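Local atomic coordinates of uncharacterized protein (Trypanosoma congolense, PDB entry 4E40), a protein that probably serves as a trypanosome cell-surface haptoglobin-hemoglobin receptor, this chain being its elongated helical-bundle region. Residues R22-G27 and A172-A177; Q85-A90 and T242-V247; H95-H100 and E227-K232. All coordinates share one frame; numbering follows the deposited sequence.

The three contacts are spread along one elongated helical bundle. Contact 1 joins the short helices 12-26 and 172-180, whereas contacts 2 and 3 both pair the long helices 82-147 and 192-246. Along the chain the first segments come in the order 22-27, 85-90, 95-100, followed by 172-177, 227-232 and 242-247. Contact 3 therefore lies within the span bridged by contact 2, as the two antiparallel helices require. Their centres are about 19 Å apart, while contact 1 sits on the other side of the chain's centre, its centre about 52 Å from that of contact 3 and about 70 Å from that of contact 2. Together they sample both halves of the bundle, contact 2 nearest an end.

Contact 1 of 3, residues R22-G27 and A172-A177; sequences RAQLAG and AKSLAA
Two leucines make the apolar half of this contact. L25 and L175 cross at about a right angle, with L25 CD2 3.8 Å from L175 CD1, and that same L175 methyl also lies 3.8 Å from Q24 CB. One branch of L175 thus bears on both neighbouring residues of the facing helix. With its CG anti to the backbone N (chi1 175°), L175 directs this branch across the gap although its CB leaves the backbone to one side. L25 also packs on V140 of helix 82-147 and on F195 and I198 of helix 192-246, and L175 shares I198 with it, which ties the leucine pair to the long helices.

The fold at this point is an antiparallel pairing of short helices against the receptor's helical bundle: 12-26 runs against 172-180, their local segments 149° apart in direction and 9.8 Å between axes. R22, on the same helix, reaches elsewhere, hydrogen-bonding S141 of helix 82-147 through its NH1.

The polar half belongs to Q24 and S174. Q24 leaves its backbone toward the other helix and then bends at chi2, which brings its amide beside the S174 hydroxyl; Q24 CD is 3.6 Å from S174 OG. This hydroxyl is also hydrogen-bonded to a residue flanking the contact. N167 and V170 of the preceding loop touch the Q24 side chain, and T171 OG1 accepts a hydrogen bond from the backbone N of S174.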
# COMPACT_ATOMS: atom_id res chain seq x y z
N ARG A 22 27.27 1.50 9.91
CA ARG A 22 26.92 0.10 10.24
C ARG A 22 25.61 0.05 11.02
O ARG A 22 24.78 -0.85 10.74
CB ARG A 22 28.06 -0.52 11.07
CG ARG A 22 27.91 -2.04 11.24
CD ARG A 22 27.31 -2.38 12.63
NE ARG A 22 28.13 -1.88 13.74
CZ ARG A 22 29.29 -2.42 14.18
NH1 ARG A 22 29.81 -3.54 13.64
NH2 ARG A 22 29.96 -1.85 15.19
N ALA A 23 25.41 0.95 11.97
CA ALA A 23 24.15 1.00 12.75
C ALA A 23 22.95 1.28 11.86
O ALA A 23 21.89 0.65 12.03
CB ALA A 23 24.20 2.00 13.89
N GLN A 24 23.15 2.13 10.83
CA GLN A 24 22.04 2.38 9.87
C GLN A 24 21.74 1.15 9.01
O GLN A 24 20.59 0.79 8.81
CB GLN A 24 22.38 3.53 8.91
CG GLN A 24 22.61 4.87 9.59
CD GLN A 24 21.46 5.76 9.68
OE1 GLN A 24 21.15 6.27 10.79
NE2 GLN A 24 20.68 5.81 8.64
N LEU A 25 22.79 0.48 8.48
CA LEU A 25 22.60 -0.68 7.62
C LEU A 25 21.89 -1.76 8.44
O LEU A 25 20.95 -2.39 7.92
CB LEU A 25 23.96 -1.19 7.11
CG LEU A 25 24.59 -0.17 6.10
CD1 LEU A 25 26.07 -0.54 5.91
CD2 LEU A 25 23.85 -0.11 4.76
N ALA A 26 22.32 -1.93 9.70
CA ALA A 26 21.71 -2.94 10.62
C ALA A 26 20.24 -2.63 10.85
O ALA A 26 19.44 -3.56 11.10
CB ALA A 26 22.44 -2.98 11.95
N GLY A 27 19.86 -1.37 10.79
CA GLY A 27 18.48 -0.99 11.04
C GLY A 27 17.59 -0.95 9.79
O GLY A 27 16.42 -0.68 9.91
N ALA A 172 15.63 6.10 4.21
CA ALA A 172 16.52 6.23 3.03
C ALA A 172 17.31 7.55 3.12
O ALA A 172 18.48 7.58 2.73
CB ALA A 172 15.70 6.16 1.70
N LYS A 173 16.71 8.61 3.60
CA LYS A 173 17.39 9.87 3.75
C LYS A 173 18.54 9.80 4.72
O LYS A 173 19.66 10.26 4.41
CB LYS A 173 16.35 10.92 4.21
CG LYS A 173 16.97 12.29 4.39
CD LYS A 173 15.89 13.29 4.88
CE LYS A 173 16.49 14.69 5.02
NZ LYS A 173 15.39 15.63 5.45
N SER A 174 18.31 9.19 5.90
CA SER A 174 19.42 9.16 6.84
C SER A 174 20.53 8.19 6.40
O SER A 174 21.71 8.47 6.62
CB SER A 174 18.93 8.81 8.29
OG SER A 174 18.54 7.41 8.33
N LEU A 175 20.18 7.11 5.70
CA LEU A 175 21.20 6.19 5.27
C LEU A 175 22.05 6.88 4.18
O LEU A 175 23.25 6.71 4.18
CB LEU A 175 20.54 4.91 4.77
CG LEU A 175 21.53 3.91 4.16
CD1 LEU A 175 22.63 3.46 5.16
CD2 LEU A 175 20.74 2.70 3.65
N ALA A 176 21.35 7.56 3.25
CA ALA A 176 22.14 8.27 2.21
C ALA A 176 23.08 9.29 2.82
O ALA A 176 24.24 9.40 2.36
CB ALA A 176 21.17 8.92 1.22
N ALA A 177 22.63 10.02 3.86
CA ALA A 177 23.54 11.00 4.51
C ALA A 177 24.76 10.28 5.11
O ALA A 177 25.91 10.74 5.04
CB ALA A 177 22.78 11.77 5.59

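Contact 2 of 3, residues Q85-A90 and T242-V247; sequences QKVRKA and TESSKV
Near one end of the receptor's long helical bundle, helix 82-147 runs antiparallel to the last turns of helix 192-246, and V87 presses against E243 and S244 there. The two short segments are 155° apart in direction, with axes 8.8 Å apart. V87 does the touching with one branch: CG2 sits 3.6 Å from E243 CB and 3.5 Å from the backbone N of S244. CG2 is the branch opposite the carbonyl carbon, while CG1 takes the place anti to the backbone N (chi1 173°). The V87 and E243 side chains slide past each other in opposite directions, so this is contact along their flanks. A70 of helix 28-73 and the loop residue V74 also touch V87, so V87 packs against helix 28-73 and the loop after it as well.

Toward the exposed side, the extended K86 chain passes the carboxylate of E243. K86 CD lies 3.8 Å from E243 OE1, and the ammonium remains beyond salt-bridge distance, K86 NZ being 4.5 Å from that oxygen; a longer-range attraction is likely. The other oxygen is engaged by a residue of its own segment: K246 NZ donates to E243 OE2 over 3.1 Å in a salt bridge, approaching from above the carboxylate plane, 41° out of it. Bent at chi2, E243 turns its carboxylate so that OE1 faces the K86 chain and OE2 is met by K246. S244 turns its hydroxyl to A70 O, a hydrogen bond that joins helix 192-246 to helix 28-73. A valine buried between neighbouring helices, with a lysine and a glutamate at the outer margin, fits an antiparallel helical bundle.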
# COMPACT_ATOMS: atom_id res chain seq x y z
N GLN A 85 -48.31 4.91 -13.77
CA GLN A 85 -47.22 5.84 -14.03
C GLN A 85 -46.22 5.98 -12.91
O GLN A 85 -45.03 6.05 -13.19
CB GLN A 85 -47.78 7.19 -14.48
CG GLN A 85 -48.51 7.02 -15.81
CD GLN A 85 -47.58 6.72 -17.00
OE1 GLN A 85 -46.86 7.61 -17.44
NE2 GLN A 85 -47.61 5.46 -17.54
N LYS A 86 -46.66 6.00 -11.66
CA LYS A 86 -45.70 6.08 -10.58
C LYS A 86 -44.88 4.80 -10.60
O LYS A 86 -43.69 4.81 -10.39
CB LYS A 86 -46.36 6.27 -9.23
CG LYS A 86 -47.13 7.60 -9.15
CD LYS A 86 -47.79 7.73 -7.80
CE LYS A 86 -48.48 9.09 -7.66
NZ LYS A 86 -49.52 9.08 -6.60
N VAL A 87 -45.53 3.66 -10.91
CA VAL A 87 -44.76 2.41 -10.92
C VAL A 87 -43.66 2.41 -12.01
O VAL A 87 -42.51 2.06 -11.74
CB VAL A 87 -45.70 1.20 -11.19
CG1 VAL A 87 -44.90 -0.10 -11.39
CG2 VAL A 87 -46.64 1.09 -10.00
N ARG A 88 -44.03 2.82 -13.22
CA ARG A 88 -43.10 2.79 -14.36
C ARG A 88 -41.97 3.79 -14.10
O ARG A 88 -40.81 3.49 -14.38
CB ARG A 88 -43.82 3.14 -15.67
CG ARG A 88 -44.77 1.99 -16.10
CD ARG A 88 -45.92 2.56 -16.93
NE ARG A 88 -46.87 1.46 -17.17
CZ ARG A 88 -48.14 1.59 -17.51
NH1 ARG A 88 -48.86 0.49 -17.69
NH2 ARG A 88 -48.72 2.80 -17.68
N LYS A 89 -42.32 4.95 -13.54
CA LYS A 89 -41.25 5.94 -13.30
C LYS A 89 -40.29 5.50 -12.22
O LYS A 89 -39.05 5.68 -12.36
CB LYS A 89 -41.84 7.28 -12.90
CG LYS A 89 -42.52 8.00 -14.06
CD LYS A 89 -43.14 9.30 -13.57
CE LYS A 89 -44.24 9.74 -14.51
NZ LYS A 89 -45.02 10.90 -13.98
N ALA A 90 -40.84 4.95 -11.13
CA ALA A 90 -40.00 4.46 -10.04
C ALA A 90 -39.09 3.33 -10.51
O ALA A 90 -37.93 3.25 -10.15
CB ALA A 90 -40.86 4.01 -8.87
N THR A 242 -45.04 -0.99 -3.87
CA THR A 242 -46.14 -0.44 -3.09
C THR A 242 -47.26 0.08 -4.01
O THR A 242 -48.45 -0.27 -3.85
CB THR A 242 -45.65 0.68 -2.14
OG1 THR A 242 -44.77 0.12 -1.19
CG2 THR A 242 -46.82 1.27 -1.35
N GLU A 243 -46.91 0.88 -5.02
CA GLU A 243 -47.92 1.41 -5.93
C GLU A 243 -48.58 0.36 -6.81
O GLU A 243 -49.79 0.46 -7.11
CB GLU A 243 -47.34 2.53 -6.79
CG GLU A 243 -46.97 3.76 -5.96
CD GLU A 243 -48.20 4.52 -5.44
OE1 GLU A 243 -49.23 4.58 -6.14
OE2 GLU A 243 -48.14 5.06 -4.32
N SER A 244 -47.80 -0.62 -7.23
CA SER A 244 -48.29 -1.76 -8.00
C SER A 244 -49.40 -2.49 -7.23
O SER A 244 -50.45 -2.86 -7.82
CB SER A 244 -47.14 -2.73 -8.27
OG SER A 244 -47.33 -3.30 -9.55
N SER A 245 -49.20 -2.65 -5.92
CA SER A 245 -50.16 -3.34 -5.03
C SER A 245 -51.52 -2.67 -4.96
O SER A 245 -52.52 -3.37 -4.86
CB SER A 245 -49.64 -3.43 -3.61
OG SER A 245 -48.50 -4.26 -3.59
N LYS A 246 -51.54 -1.34 -4.98
CA LYS A 246 -52.79 -0.59 -5.09
C LYS A 246 -53.60 -0.90 -6.36
O LYS A 246 -54.83 -0.82 -6.34
CB LYS A 246 -52.50 0.91 -5.04
CG LYS A 246 -52.25 1.41 -3.65
CD LYS A 246 -51.68 2.81 -3.71
CE LYS A 246 -50.74 3.08 -2.55
NZ LYS A 246 -50.54 4.54 -2.37
N VAL A 247 -52.90 -1.23 -7.45
CA VAL A 247 -53.47 -1.46 -8.79
C VAL A 247 -54.34 -0.30 -9.28
O VAL A 247 -54.00 0.88 -9.07
CB VAL A 247 -54.20 -2.83 -8.92
CG1 VAL A 247 -54.42 -3.18 -10.40
CG2 VAL A 247 -53.41 -3.95 -8.22

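Contact 3 of 3, residues H95-H100 and E227-K232; sequences HHALEH and ERQLEK
This is a close, partly buried helix-helix contact in the antiparallel bundle, where helix 82-147 meets helix 192-246. The local segments lie 165° apart in direction and their axes approach to 8.3 Å. The small A97 is consistent with that closeness: its CB faces the backbone of the other helix directly, 3.6 Å from Q229 O. K232 adds cover from the same helix, its aliphatic CB, CG and CD all meeting this methyl, with K232 CB 4.2 Å from A97 CB. Behind these residues the bundle continues, L98 and L230 both turning to helix 28-73, L98 touching V64 and L230 touching I56.

H100 and Q229 carry the outer part of the contact and meet through van der Waals packing. Q229 starts with CG anti to its carbonyl carbon (chi1 -65°) and then bends at chi2, so the amide lies back beside the histidine. The ring's ND1 is hydrogen-bonded to E103 OE1, which helps to fix its orientation. The imidazole and amide planes stand 83° apart; Q229 CG comes to 3.6 Å from H100 CB, and Q229 OE1 approaches the ring obliquely, 3.7 Å from H100 CD2.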
# COMPACT_ATOMS: atom_id res chain seq x y z
N HIS A 95 -33.63 1.16 -12.19
CA HIS A 95 -32.67 0.70 -13.20
C HIS A 95 -31.53 1.67 -13.39
O HIS A 95 -30.38 1.28 -13.47
CB HIS A 95 -33.40 0.51 -14.54
CG HIS A 95 -34.28 -0.73 -14.63
ND1 HIS A 95 -33.81 -1.91 -15.13
CD2 HIS A 95 -35.59 -0.92 -14.29
CE1 HIS A 95 -34.86 -2.82 -15.20
NE2 HIS A 95 -35.94 -2.23 -14.66
N HIS A 96 -31.88 2.96 -13.45
CA HIS A 96 -30.83 3.96 -13.68
C HIS A 96 -29.84 4.03 -12.54
O HIS A 96 -28.63 4.14 -12.76
CB HIS A 96 -31.45 5.34 -13.93
CG HIS A 96 -32.35 5.37 -15.12
ND1 HIS A 96 -33.28 6.33 -15.30
CD2 HIS A 96 -32.41 4.53 -16.20
CE1 HIS A 96 -33.96 6.06 -16.44
NE2 HIS A 96 -33.41 4.99 -17.00
N ALA A 97 -30.34 3.88 -11.32
CA ALA A 97 -29.47 3.93 -10.12
C ALA A 97 -28.55 2.71 -10.09
O ALA A 97 -27.37 2.79 -9.73
CB ALA A 97 -30.28 4.02 -8.81
N LEU A 98 -29.11 1.55 -10.51
CA LEU A 98 -28.27 0.38 -10.59
C LEU A 98 -27.12 0.53 -11.58
O LEU A 98 -26.05 -0.01 -11.33
CB LEU A 98 -29.16 -0.88 -10.96
CG LEU A 98 -28.32 -2.19 -11.02
CD1 LEU A 98 -27.80 -2.63 -9.65
CD2 LEU A 98 -29.23 -3.29 -11.59
N GLU A 99 -27.30 1.24 -12.71
CA GLU A 99 -26.12 1.49 -13.57
C GLU A 99 -25.00 2.19 -12.81
O GLU A 99 -23.84 1.86 -12.99
CB GLU A 99 -26.54 2.36 -14.77
CG GLU A 99 -27.53 1.68 -15.73
CD GLU A 99 -27.97 2.69 -16.82
OE1 GLU A 99 -27.11 3.13 -17.55
OE2 GLU A 99 -29.16 3.03 -16.83
N HIS A 100 -25.39 3.08 -11.87
CA HIS A 100 -24.34 3.73 -11.08
C HIS A 100 -23.77 2.85 -9.98
O HIS A 100 -22.60 2.91 -9.72
CB HIS A 100 -24.84 5.07 -10.49
CG HIS A 100 -25.42 5.97 -11.50
ND1 HIS A 100 -24.69 6.43 -12.60
CD2 HIS A 100 -26.65 6.58 -11.54
CE1 HIS A 100 -25.48 7.25 -13.31
NE2 HIS A 100 -26.68 7.37 -12.67
N GLU A 227 -23.13 2.75 -2.03
CA GLU A 227 -24.14 2.71 -0.98
C GLU A 227 -25.26 3.70 -1.19
O GLU A 227 -26.45 3.34 -1.05
CB GLU A 227 -23.45 3.13 0.32
CG GLU A 227 -22.50 2.06 0.82
CD GLU A 227 -21.42 2.59 1.79
OE1 GLU A 227 -21.40 3.80 2.17
OE2 GLU A 227 -20.54 1.76 2.15
N ARG A 228 -24.88 4.89 -1.63
CA ARG A 228 -25.90 5.93 -1.93
C ARG A 228 -26.81 5.53 -3.10
O ARG A 228 -28.04 5.69 -3.03
CB ARG A 228 -25.29 7.29 -2.27
CG ARG A 228 -24.74 8.01 -1.02
CD ARG A 228 -24.33 9.43 -1.39
NE ARG A 228 -24.32 10.26 -0.15
CZ ARG A 228 -23.59 11.36 0.01
NH1 ARG A 228 -22.78 11.78 -0.97
NH2 ARG A 228 -23.63 12.04 1.18
N GLN A 229 -26.18 5.02 -4.15
CA GLN A 229 -26.96 4.62 -5.36
C GLN A 229 -27.83 3.41 -5.06
O GLN A 229 -28.94 3.31 -5.59
CB GLN A 229 -26.01 4.40 -6.54
CG GLN A 229 -25.29 5.68 -6.98
CD GLN A 229 -26.30 6.76 -7.19
OE1 GLN A 229 -27.26 6.61 -7.93
NE2 GLN A 229 -26.15 7.88 -6.38
N LEU A 230 -27.32 2.47 -4.25
CA LEU A 230 -28.15 1.38 -3.80
C LEU A 230 -29.39 1.82 -3.04
O LEU A 230 -30.49 1.30 -3.28
CB LEU A 230 -27.34 0.35 -2.96
CG LEU A 230 -28.21 -0.80 -2.45
CD1 LEU A 230 -28.80 -1.71 -3.59
CD2 LEU A 230 -27.31 -1.63 -1.50
N GLU A 231 -29.20 2.77 -2.12
CA GLU A 231 -30.32 3.31 -1.38
C GLU A 231 -31.39 3.88 -2.35
O GLU A 231 -32.57 3.66 -2.12
CB GLU A 231 -29.84 4.31 -0.35
CG GLU A 231 -31.05 4.87 0.36
CD GLU A 231 -30.92 5.17 1.83
OE1 GLU A 231 -29.95 4.72 2.48
OE2 GLU A 231 -31.82 5.89 2.32
N LYS A 232 -30.95 4.64 -3.36
CA LYS A 232 -31.88 5.18 -4.34
C LYS A 232 -32.64 4.05 -5.05
O LYS A 232 -33.86 4.08 -5.17
CB LYS A 232 -31.12 6.11 -5.31
CG LYS A 232 -32.14 6.77 -6.26
CD LYS A 232 -31.51 7.72 -7.27
CE LYS A 232 -30.79 8.88 -6.62
NZ LYS A 232 -30.56 9.91 -7.73